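Local coordinates for KaiC-like domain-containing protein (Pyrococcus horikoshii, PDB 3BS4) that is of unknown function but has a KaiC-like, probably RecA-related fold and holds an unidentified peptide beside the parallel strands of its core, at residues A[20-25]-A[203-208]; A[25-30]-A[209-214]; A[31-36]-A[220-225]; A[140-145]-A[184-189]. All coordinates share one frame; numbering follows the deposited sequence.

Contact 1: A[20-25]-A[203-208]; sequences HSLILI and RRADYV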
# COMPACT_ATOMS: atom_id res chain seq x y z
N HIS A 20 2.64 -2.36 12.99
CA HIS A 20 1.89 -3.51 12.46
C HIS A 20 0.47 -3.20 12.03
O HIS A 20 -0.27 -4.10 11.64
CB HIS A 20 1.89 -4.73 13.39
CG HIS A 20 3.25 -5.27 13.67
ND1 HIS A 20 3.66 -5.62 14.94
CD2 HIS A 20 4.31 -5.51 12.85
CE1 HIS A 20 4.91 -6.06 14.89
NE2 HIS A 20 5.33 -6.00 13.64
N SER A 21 0.09 -1.93 12.10
CA SER A 21 -1.23 -1.51 11.68
C SER A 21 -1.42 -1.71 10.18
O SER A 21 -0.44 -1.79 9.43
CB SER A 21 -1.43 -0.04 12.03
OG SER A 21 -1.47 0.11 13.45
N LEU A 22 -2.69 -1.77 9.77
CA LEU A 22 -3.07 -1.68 8.37
C LEU A 22 -3.69 -0.30 8.19
O LEU A 22 -4.60 0.09 8.93
CB LEU A 22 -4.11 -2.75 8.02
CG LEU A 22 -4.75 -2.70 6.63
CD1 LEU A 22 -3.70 -2.77 5.49
CD2 LEU A 22 -5.75 -3.83 6.54
N ILE A 23 -3.16 0.45 7.21
CA ILE A 23 -3.63 1.80 6.89
C ILE A 23 -4.27 1.76 5.51
O ILE A 23 -3.65 1.34 4.54
CB ILE A 23 -2.44 2.79 6.82
CG1 ILE A 23 -1.76 2.93 8.18
CG2 ILE A 23 -2.91 4.17 6.36
CD1 ILE A 23 -0.62 1.95 8.39
N LEU A 24 -5.50 2.24 5.43
CA LEU A 24 -6.15 2.43 4.14
C LEU A 24 -6.08 3.88 3.73
O LEU A 24 -6.51 4.76 4.47
CB LEU A 24 -7.63 2.01 4.21
CG LEU A 24 -8.42 2.22 2.91
CD1 LEU A 24 -7.95 1.28 1.75
CD2 LEU A 24 -9.90 2.00 3.21
N ILE A 25 -5.54 4.14 2.54
CA ILE A 25 -5.62 5.46 1.92
C ILE A 25 -6.73 5.33 0.87
O ILE A 25 -6.57 4.63 -0.14
CB ILE A 25 -4.30 5.89 1.21
CG1 ILE A 25 -3.11 5.89 2.20
CG2 ILE A 25 -4.50 7.25 0.56
CD1 ILE A 25 -3.32 6.68 3.44
N ARG A 203 -13.47 -1.66 7.28
CA ARG A 203 -13.58 -2.38 8.55
C ARG A 203 -12.26 -3.05 8.92
O ARG A 203 -11.85 -3.08 10.10
CB ARG A 203 -14.75 -3.39 8.48
CG ARG A 203 -14.84 -4.38 9.65
CD ARG A 203 -15.07 -3.67 10.98
NE ARG A 203 -16.35 -2.98 10.98
CZ ARG A 203 -16.89 -2.37 12.03
NH1 ARG A 203 -16.28 -2.37 13.21
NH2 ARG A 203 -18.07 -1.78 11.90
N ARG A 204 -11.56 -3.58 7.92
CA ARG A 204 -10.34 -4.34 8.15
C ARG A 204 -9.16 -3.44 8.53
O ARG A 204 -8.26 -3.86 9.28
CB ARG A 204 -10.00 -5.17 6.91
CG ARG A 204 -10.97 -6.31 6.71
CD ARG A 204 -10.76 -6.98 5.37
NE ARG A 204 -11.84 -7.91 5.06
CZ ARG A 204 -11.99 -9.11 5.63
NH1 ARG A 204 -11.12 -9.55 6.53
NH2 ARG A 204 -13.00 -9.88 5.28
N ALA A 205 -9.15 -2.23 8.00
CA ALA A 205 -8.07 -1.27 8.29
C ALA A 205 -8.10 -0.72 9.73
O ALA A 205 -9.18 -0.50 10.29
CB ALA A 205 -8.12 -0.12 7.30
N ASP A 206 -6.92 -0.48 10.29
CA ASP A 206 -6.84 0.18 11.60
C ASP A 206 -6.96 1.68 11.48
O ASP A 206 -7.53 2.36 12.36
CB ASP A 206 -5.54 -0.20 12.31
CG ASP A 206 -5.41 -1.69 12.49
OD1 ASP A 206 -6.24 -2.29 13.24
OD2 ASP A 206 -4.49 -2.28 11.87
N TYR A 207 -6.39 2.22 10.39
CA TYR A 207 -6.50 3.64 10.08
C TYR A 207 -7.16 3.78 8.72
O TYR A 207 -6.85 3.00 7.83
CB TYR A 207 -5.13 4.30 9.97
CG TYR A 207 -4.31 4.31 11.24
CD1 TYR A 207 -4.19 5.47 12.01
CD2 TYR A 207 -3.60 3.17 11.63
CE1 TYR A 207 -3.41 5.47 13.18
CE2 TYR A 207 -2.83 3.17 12.78
CZ TYR A 207 -2.74 4.31 13.55
OH TYR A 207 -1.95 4.27 14.70
N VAL A 208 -8.04 4.76 8.56
CA VAL A 208 -8.56 5.09 7.24
C VAL A 208 -8.41 6.59 7.04
O VAL A 208 -8.98 7.38 7.82
CB VAL A 208 -10.04 4.73 7.07
CG1 VAL A 208 -10.52 5.17 5.67
CG2 VAL A 208 -10.27 3.23 7.29
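Ile-23 and Tyr-207 stand side by side and point the same way, CG1 of Ile-23 lying 3.9 Å from CD2 of the ring, while Ser-21 reaches the ring's rim with its OG 3.4 Å from CE2. The tyrosine and serine hydroxyls are both held by the backbone of Lys-18, and Trp-5 meets the tyrosine ring edge-to-face. On the other face of the sheet Leu-24 and Val-208 run alongside each other, and CB of Leu-24 sits 3.8 Å from CB of Ala-205, under Val-201 and Tyr-202 of helix 195-204.

Asp-206 engages both polar backbone atoms of Leu-22. Its CG is anti to its own carbonyl carbon (chi1 -58°), and OD2 of Asp-206 receives N-H of Leu-22 on its anti lone pair at 2.8 Å in a nearly straight bond of 170°. Leu-22 O accepts twice, from Asp-206 N at 2.7 Å and from Tyr-207 N at 3.1 Å. Leu-24 N to Tyr-207 O, at 2.9 Å, continues the parallel pairing of Ile-23 with Tyr-207 and Leu-24 with Val-208. Since helix 195-204 carries the chain from strand 184-190 past strand 22-27 into strand 207-216, this is the start of the second strand in a beta-alpha-beta crossover, as in RecA-like folds.

Contact 2: A[25-30]-A[209-214]; sequences IHEEDA and LKTRSS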
# COMPACT_ATOMS: atom_id res chain seq x y z
N ILE A 25 -5.54 4.14 2.54
CA ILE A 25 -5.62 5.46 1.92
C ILE A 25 -6.73 5.33 0.87
O ILE A 25 -6.57 4.63 -0.14
CB ILE A 25 -4.30 5.89 1.21
CG1 ILE A 25 -3.11 5.89 2.20
CG2 ILE A 25 -4.50 7.25 0.56
CD1 ILE A 25 -3.32 6.68 3.44
N HIS A 26 -7.86 5.95 1.15
CA HIS A 26 -8.99 5.95 0.22
C HIS A 26 -8.96 7.23 -0.61
O HIS A 26 -9.35 8.31 -0.11
CB HIS A 26 -10.30 5.79 0.96
CG HIS A 26 -11.50 5.79 0.07
ND1 HIS A 26 -12.77 6.06 0.53
CD2 HIS A 26 -11.62 5.57 -1.27
CE1 HIS A 26 -13.62 6.01 -0.48
NE2 HIS A 26 -12.95 5.71 -1.58
N GLU A 27 -8.50 7.11 -1.85
CA GLU A 27 -8.45 8.26 -2.78
C GLU A 27 -9.83 8.31 -3.43
O GLU A 27 -10.09 7.57 -4.39
CB GLU A 27 -7.33 8.10 -3.81
CG GLU A 27 -7.26 9.30 -4.78
CD GLU A 27 -6.37 9.08 -6.00
OE1 GLU A 27 -6.76 8.27 -6.88
OE2 GLU A 27 -5.30 9.73 -6.13
N GLU A 28 -10.73 9.13 -2.89
CA GLU A 28 -12.13 9.10 -3.34
C GLU A 28 -12.31 9.57 -4.80
O GLU A 28 -13.19 9.08 -5.54
CB GLU A 28 -13.00 9.92 -2.39
CG GLU A 28 -14.49 9.78 -2.64
CD GLU A 28 -15.28 10.58 -1.63
OE1 GLU A 28 -15.10 11.81 -1.58
OE2 GLU A 28 -16.07 9.96 -0.88
N ASP A 29 -11.49 10.54 -5.21
CA ASP A 29 -11.47 10.98 -6.61
C ASP A 29 -10.05 11.22 -7.09
O ASP A 29 -9.15 11.58 -6.31
CB ASP A 29 -12.33 12.23 -6.81
CG ASP A 29 -11.81 13.43 -6.05
OD1 ASP A 29 -12.33 13.69 -4.94
OD2 ASP A 29 -10.87 14.08 -6.56
N ALA A 30 -9.83 11.04 -8.40
CA ALA A 30 -8.51 11.09 -8.95
C ALA A 30 -7.84 12.45 -8.82
O ALA A 30 -6.64 12.52 -8.64
CB ALA A 30 -8.50 10.62 -10.44
N LEU A 209 -7.67 6.97 6.01
CA LEU A 209 -7.55 8.36 5.55
C LEU A 209 -8.20 8.46 4.19
O LEU A 209 -7.87 7.68 3.30
CB LEU A 209 -6.08 8.77 5.44
CG LEU A 209 -5.19 8.56 6.67
CD1 LEU A 209 -3.78 9.15 6.44
CD2 LEU A 209 -5.82 9.13 7.93
N LYS A 210 -9.09 9.43 4.03
CA LYS A 210 -9.81 9.59 2.75
C LYS A 210 -9.40 10.92 2.15
O LYS A 210 -9.42 11.94 2.84
CB LYS A 210 -11.32 9.59 2.97
CG LYS A 210 -12.11 9.77 1.69
CD LYS A 210 -13.56 9.41 1.91
CE LYS A 210 -14.38 10.60 2.33
NZ LYS A 210 -15.84 10.24 2.35
N THR A 211 -9.00 10.91 0.88
CA THR A 211 -8.70 12.17 0.19
C THR A 211 -9.79 12.48 -0.82
O THR A 211 -10.40 11.59 -1.41
CB THR A 211 -7.33 12.15 -0.51
OG1 THR A 211 -7.34 11.23 -1.61
CG2 THR A 211 -6.22 11.77 0.47
N ARG A 212 -10.03 13.77 -1.01
CA ARG A 212 -11.08 14.20 -1.94
C ARG A 212 -10.84 15.63 -2.36
O ARG A 212 -10.13 16.37 -1.68
CB ARG A 212 -12.45 14.08 -1.29
CG ARG A 212 -12.63 14.98 -0.08
CD ARG A 212 -14.06 14.95 0.39
NE ARG A 212 -14.32 15.94 1.43
CZ ARG A 212 -15.37 15.89 2.25
NH1 ARG A 212 -16.25 14.91 2.15
NH2 ARG A 212 -15.53 16.83 3.17
N SER A 213 -11.44 16.00 -3.49
CA SER A 213 -11.29 17.33 -4.07
C SER A 213 -12.61 18.10 -3.97
O SER A 213 -13.69 17.50 -3.97
CB SER A 213 -10.95 17.20 -5.57
OG SER A 213 -9.77 16.43 -5.77
N SER A 214 -12.49 19.42 -3.88
CA SER A 214 -13.64 20.31 -3.92
C SER A 214 -13.30 21.34 -5.00
O SER A 214 -12.21 21.92 -5.01
CB SER A 214 -13.82 20.96 -2.54
OG SER A 214 -14.76 22.03 -2.56
O HOH W 1 -16.70 12.95 0.28
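Asp-29 and Ser-213 face each other because of their first torsions: CG of Asp-29 sits between the backbone N and the carbonyl carbon (chi1 64°), and OG of Ser-213 lies beside its own N (chi1 -57°). The serine thus offers two donors to one carboxylate, Ser-213 N to Asp-29 OD1 at 2.9 Å and Ser-213 OG to Asp-29 OD2 at 2.7 Å, each on a syn lone pair. An alanine in place of Asp-29 would probably leave Ser-213 N and OG without these acceptors and let the turn after strand 22-27 drift from strand 207-216.

Glu-28, with its chain extended, bridges two basic residues. OE2 of Glu-28 takes Lys-210 NZ at 3.3 Å, a salt bridge approached from above the carboxylate plane, and its OE1 receives a water at 2.7 Å that in turn accepts from Arg-212 NH1. The bend of Lys-210 at chi3 (91°) carries CE toward OE2, while CD passes 3.7 Å from ND1 of His-26, whose two nitrogens are bonded to Tyr-202 and Gly-191. On the other face CD1 of Ile-25 packs 3.9 Å from CD1 of Leu-209.

Backbone hydrogen bonds of a parallel pair join the strands, including His-26 N to Leu-209 O at 2.8 Å. Where strand 22-27 gives way to the turn, Asp-29 appears to take the place of the first glycine of a Walker A motif, consistent with a degenerate P-loop.

Contact 3: A[31-36]-A[220-225]; sequences SSRGKD and IKRELL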
# COMPACT_ATOMS: atom_id res chain seq x y z
N SER A 31 -8.63 13.52 -8.90
CA SER A 31 -8.08 14.88 -8.84
C SER A 31 -7.45 15.15 -7.48
O SER A 31 -6.58 16.00 -7.37
CB SER A 31 -9.16 15.94 -9.13
OG SER A 31 -9.69 15.74 -10.43
N SER A 32 -7.85 14.42 -6.45
CA SER A 32 -7.29 14.68 -5.11
C SER A 32 -5.80 14.34 -5.00
O SER A 32 -5.12 14.83 -4.10
CB SER A 32 -8.07 13.91 -4.04
OG SER A 32 -7.79 12.52 -4.10
N ARG A 33 -5.32 13.47 -5.89
CA ARG A 33 -3.93 13.02 -5.86
C ARG A 33 -3.53 12.34 -4.55
O ARG A 33 -2.37 12.35 -4.17
CB ARG A 33 -2.97 14.17 -6.20
CG ARG A 33 -3.07 14.59 -7.66
CD ARG A 33 -2.20 15.80 -7.97
NE ARG A 33 -0.78 15.53 -7.74
CZ ARG A 33 0.17 16.46 -7.72
NH1 ARG A 33 -0.13 17.74 -7.93
NH2 ARG A 33 1.42 16.11 -7.49
N GLY A 34 -4.50 11.73 -3.85
CA GLY A 34 -4.18 10.94 -2.67
C GLY A 34 -3.17 9.84 -2.97
O GLY A 34 -2.37 9.46 -2.12
N LYS A 35 -3.21 9.32 -4.18
CA LYS A 35 -2.24 8.31 -4.61
C LYS A 35 -0.82 8.85 -4.51
O LYS A 35 0.11 8.14 -4.09
CB LYS A 35 -2.59 7.84 -6.03
CG LYS A 35 -1.60 6.92 -6.72
CD LYS A 35 -2.19 6.29 -7.98
CE LYS A 35 -2.84 7.31 -8.94
NZ LYS A 35 -3.36 6.65 -10.18
N ASP A 36 -0.65 10.11 -4.88
CA ASP A 36 0.68 10.74 -4.80
C ASP A 36 1.16 10.91 -3.36
O ASP A 36 2.36 10.87 -3.10
CB ASP A 36 0.68 12.11 -5.49
CG ASP A 36 0.73 12.00 -7.00
OD1 ASP A 36 1.16 10.93 -7.52
OD2 ASP A 36 0.37 13.01 -7.67
N ILE A 220 -9.00 24.26 -7.30
CA ILE A 220 -9.28 23.01 -6.60
C ILE A 220 -8.77 23.11 -5.16
O ILE A 220 -7.69 23.67 -4.91
CB ILE A 220 -8.60 21.82 -7.35
CG1 ILE A 220 -8.88 20.48 -6.67
CG2 ILE A 220 -7.08 22.03 -7.50
CD1 ILE A 220 -8.43 19.28 -7.51
N LYS A 221 -9.58 22.61 -4.22
CA LYS A 221 -9.19 22.45 -2.82
C LYS A 221 -9.09 20.94 -2.58
O LYS A 221 -10.03 20.20 -2.90
CB LYS A 221 -10.23 23.07 -1.88
CG LYS A 221 -9.88 22.95 -0.41
CD LYS A 221 -10.99 23.51 0.46
CE LYS A 221 -10.61 23.44 1.93
NZ LYS A 221 -11.61 24.21 2.77
N ARG A 222 -7.96 20.50 -2.06
CA ARG A 222 -7.76 19.07 -1.77
C ARG A 222 -7.79 18.87 -0.26
O ARG A 222 -7.16 19.62 0.47
CB ARG A 222 -6.46 18.58 -2.39
CG ARG A 222 -6.45 18.57 -3.92
CD ARG A 222 -5.11 18.11 -4.46
NE ARG A 222 -5.19 17.90 -5.90
CZ ARG A 222 -4.77 18.76 -6.82
NH1 ARG A 222 -4.20 19.91 -6.46
NH2 ARG A 222 -4.89 18.46 -8.11
N GLU A 223 -8.55 17.86 0.17
CA GLU A 223 -8.72 17.58 1.60
C GLU A 223 -8.39 16.14 1.97
O GLU A 223 -8.71 15.22 1.22
CB GLU A 223 -10.16 17.85 2.00
CG GLU A 223 -10.50 19.31 1.96
CD GLU A 223 -11.89 19.57 2.47
OE1 GLU A 223 -12.86 19.24 1.76
OE2 GLU A 223 -12.00 20.10 3.60
N LEU A 224 -7.78 15.98 3.13
CA LEU A 224 -7.56 14.64 3.70
C LEU A 224 -8.36 14.53 4.99
O LEU A 224 -8.21 15.37 5.89
CB LEU A 224 -6.08 14.41 3.96
CG LEU A 224 -5.65 13.02 4.46
CD1 LEU A 224 -4.21 12.75 4.03
CD2 LEU A 224 -5.80 12.90 5.97
N LEU A 225 -9.21 13.52 5.06
CA LEU A 225 -10.08 13.31 6.22
C LEU A 225 -9.62 12.10 7.01
O LEU A 225 -9.42 11.04 6.44
CB LEU A 225 -11.52 13.09 5.76
CG LEU A 225 -12.40 14.26 5.32
CD1 LEU A 225 -11.79 15.08 4.20
CD2 LEU A 225 -13.76 13.71 4.89
O HOH W 2 -2.40 18.78 -10.13
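Arg-222 of strand 219-228 grips Ser-31 in the turn that precedes helix 34-47, the place of the P-loop in RecA-like folds, although the sequence departs from the Walker A pattern.

The hydrogen bonds come from one guanidinium held side-on. NE and NH2 of Arg-222, at 2.8 and 3.1 Å, both reach O of Ser-31, which lies in the guanidinium plane, with both donors in the plane of the carbonyl. An extended chain from CG to NE delivers the group. A leucine in place of Arg-222 would probably leave Ser-31 O without its two guanidinium donors, take away the flat group between Ile-220 and Arg-33, and hold the turn less firmly to strand 219-228.

Packing covers the guanidinium on opposite faces. CD1 of Ile-220 lies 3.5 Å above its plane, offset toward the rim, and meets CB of Ser-31; on the other side CD of Arg-33 comes within 3.8 Å of NH2 of Arg-222. Nearer the backbone, CD of Arg-222 lies 3.3 Å from O of Ser-32, an oxygen hydrogen-bonded to the hydroxyl of Tyr-241.

Electrostatically, the two guanidinium planes stand 80° apart, with Arg-33 NH1 and Arg-222 NH2 separated by 4.8 Å; this likeness of charge is probably eased by Asp-36, which also pairs with Arg-70, and Arg-33 makes a cation-pi contact with Phe-243. NE of Arg-33 donates to the anti lone pair of Asp-36 OD2 at 2.8 Å.

Contact 4: A[140-145]-A[184-189]; sequences ELYGFA and TNFWLW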
# COMPACT_ATOMS: atom_id res chain seq x y z
N GLU A 140 12.60 -1.41 9.69
CA GLU A 140 11.18 -1.71 9.70
C GLU A 140 10.77 -2.30 8.34
O GLU A 140 11.38 -1.99 7.32
CB GLU A 140 10.36 -0.46 10.01
CG GLU A 140 10.44 -0.02 11.46
CD GLU A 140 9.87 -1.03 12.44
OE1 GLU A 140 8.96 -1.82 12.07
OE2 GLU A 140 10.32 -1.04 13.61
N LEU A 141 9.75 -3.16 8.37
CA LEU A 141 9.16 -3.72 7.15
C LEU A 141 7.83 -3.05 6.88
O LEU A 141 6.97 -2.96 7.76
CB LEU A 141 8.96 -5.23 7.27
CG LEU A 141 8.25 -5.96 6.12
CD1 LEU A 141 9.02 -5.84 4.79
CD2 LEU A 141 7.99 -7.42 6.48
N TYR A 142 7.67 -2.58 5.65
CA TYR A 142 6.41 -1.97 5.24
C TYR A 142 5.89 -2.71 4.03
O TYR A 142 6.68 -3.15 3.20
CB TYR A 142 6.62 -0.51 4.85
CG TYR A 142 7.02 0.34 6.02
CD1 TYR A 142 6.06 0.85 6.89
CD2 TYR A 142 8.37 0.62 6.28
CE1 TYR A 142 6.43 1.65 7.99
CE2 TYR A 142 8.74 1.39 7.37
CZ TYR A 142 7.78 1.91 8.22
OH TYR A 142 8.15 2.69 9.29
N GLY A 143 4.56 -2.82 3.91
CA GLY A 143 3.94 -3.33 2.68
C GLY A 143 3.06 -2.26 2.08
O GLY A 143 2.48 -1.42 2.81
N PHE A 144 2.98 -2.26 0.75
CA PHE A 144 2.09 -1.35 0.02
C PHE A 144 1.32 -2.14 -1.00
O PHE A 144 1.94 -2.88 -1.77
CB PHE A 144 2.91 -0.27 -0.68
CG PHE A 144 3.59 0.68 0.27
CD1 PHE A 144 3.02 1.91 0.56
CD2 PHE A 144 4.79 0.33 0.89
CE1 PHE A 144 3.62 2.78 1.46
CE2 PHE A 144 5.40 1.21 1.80
CZ PHE A 144 4.82 2.43 2.08
N ALA A 145 -0.01 -2.02 -1.02
CA ALA A 145 -0.83 -2.68 -2.07
C ALA A 145 -1.46 -1.61 -2.96
O ALA A 145 -2.34 -0.85 -2.50
CB ALA A 145 -1.92 -3.56 -1.44
N THR A 184 4.11 -3.29 8.62
CA THR A 184 3.09 -2.25 8.72
C THR A 184 2.69 -2.00 7.28
O THR A 184 3.55 -1.81 6.42
CB THR A 184 3.66 -1.01 9.40
OG1 THR A 184 4.14 -1.40 10.70
CG2 THR A 184 2.60 0.09 9.56
N ASN A 185 1.38 -2.01 7.02
CA ASN A 185 0.88 -2.13 5.65
C ASN A 185 0.00 -0.97 5.25
O ASN A 185 -0.81 -0.51 6.04
CB ASN A 185 0.10 -3.44 5.51
CG ASN A 185 1.03 -4.63 5.55
OD1 ASN A 185 1.71 -4.92 4.57
ND2 ASN A 185 1.09 -5.30 6.69
N PHE A 186 0.18 -0.53 4.01
CA PHE A 186 -0.66 0.52 3.42
C PHE A 186 -1.40 -0.04 2.23
O PHE A 186 -0.79 -0.60 1.33
CB PHE A 186 0.21 1.69 2.94
CG PHE A 186 0.90 2.42 4.05
CD1 PHE A 186 0.37 3.61 4.54
CD2 PHE A 186 2.08 1.93 4.58
CE1 PHE A 186 1.03 4.31 5.56
CE2 PHE A 186 2.74 2.63 5.62
CZ PHE A 186 2.19 3.82 6.10
N TRP A 187 -2.71 0.14 2.24
CA TRP A 187 -3.54 -0.23 1.10
C TRP A 187 -4.02 1.04 0.43
O TRP A 187 -4.46 1.96 1.11
CB TRP A 187 -4.80 -0.97 1.58
CG TRP A 187 -4.55 -2.38 1.95
CD1 TRP A 187 -3.35 -3.05 1.87
CD2 TRP A 187 -5.52 -3.34 2.39
NE1 TRP A 187 -3.52 -4.37 2.25
CE2 TRP A 187 -4.84 -4.57 2.56
CE3 TRP A 187 -6.89 -3.27 2.68
CZ2 TRP A 187 -5.49 -5.73 3.02
CZ3 TRP A 187 -7.53 -4.43 3.14
CH2 TRP A 187 -6.83 -5.64 3.29
N LEU A 188 -3.98 1.08 -0.89
CA LEU A 188 -4.57 2.19 -1.62
C LEU A 188 -5.90 1.74 -2.23
O LEU A 188 -5.97 0.66 -2.80
CB LEU A 188 -3.62 2.66 -2.74
CG LEU A 188 -4.09 3.84 -3.61
CD1 LEU A 188 -4.30 5.12 -2.76
CD2 LEU A 188 -3.12 4.11 -4.74
N TRP A 189 -6.93 2.58 -2.15
CA TRP A 189 -8.17 2.28 -2.87
C TRP A 189 -8.54 3.51 -3.69
O TRP A 189 -8.71 4.57 -3.13
CB TRP A 189 -9.32 1.94 -1.90
CG TRP A 189 -10.61 1.58 -2.60
CD1 TRP A 189 -11.50 2.43 -3.16
CD2 TRP A 189 -11.13 0.26 -2.80
NE1 TRP A 189 -12.56 1.73 -3.73
CE2 TRP A 189 -12.35 0.39 -3.53
CE3 TRP A 189 -10.68 -1.02 -2.47
CZ2 TRP A 189 -13.12 -0.73 -3.90
CZ3 TRP A 189 -11.44 -2.13 -2.86
CH2 TRP A 189 -12.65 -1.97 -3.55
O HOH W 3 6.65 -2.22 10.50
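Strands 141-146 and 184-190 are neighbouring parallel strands, joined through helix 157-173 as a beta-alpha-beta unit, near the centre of a sheet whose strand order is consistent with a RecA-like fold, and one face of the pair lies against the bound peptide. Segment axes 4.5 Å apart and only 15° from parallel fit the unbroken bonding ladder, in which Gly-143 N meets Thr-184 O at 2.9 Å and Phe-186 N meets Gly-143 O at 2.7 Å.

On the face under helix 34-47, Phe-144 and Phe-186 point the same way. Their rings are 7° from parallel but slid apart, the centroids 5.0 Å from each other, so they barely overlap and touch through CE1 of Phe-144 and CD2 of Phe-186. CD1 of Tyr-142 approaches the edge of the Phe-186 ring in its plane, closest to CE2. Leu-38 of the helix touches both phenylalanines, and Leu-42 touches Phe-144.

The reverse face carries Asn-185 and Trp-187, whose OD1 and NE1 each hydrogen-bond to the peptide backbone; Leu-141 packs on an aromatic side chain of the peptide. CB of Ala-145 meets the indole obliquely, 3.6 Å from CD1 of Trp-187. With CG anti to its carbonyl carbon (chi1 -71°), Asn-185 leans over Gly-143, where a CB would fall about 2.2 Å from OD1; as it is, OD1 lies 3.3 Å from Gly-143 CA.

Strand 22-27 carries contacts 1 and 2 and borders contact 4; contact 3 is reached through strand 207-216. Contacts 1 and 2 are successive parts of the pairing of strands 22-27 and 207-216: they share Ile-25, have centres about 15 Å apart, and join through Leu-24 O to Leu-209 N at 2.9 Å. Along its other edge strand 22-27 meets contact 4, with Ile-23 O to Trp-187 N at 2.8 Å. Contact 3 extends contact 2, centres about 5 Å apart, with Lys-210 O to Leu-225 N at 2.7 Å. The peptide touches contact 4, whose centre is about 4 Å from that of the chain; contact 3, at the P-loop-like turn, lies about 19 Å away, centre to centre.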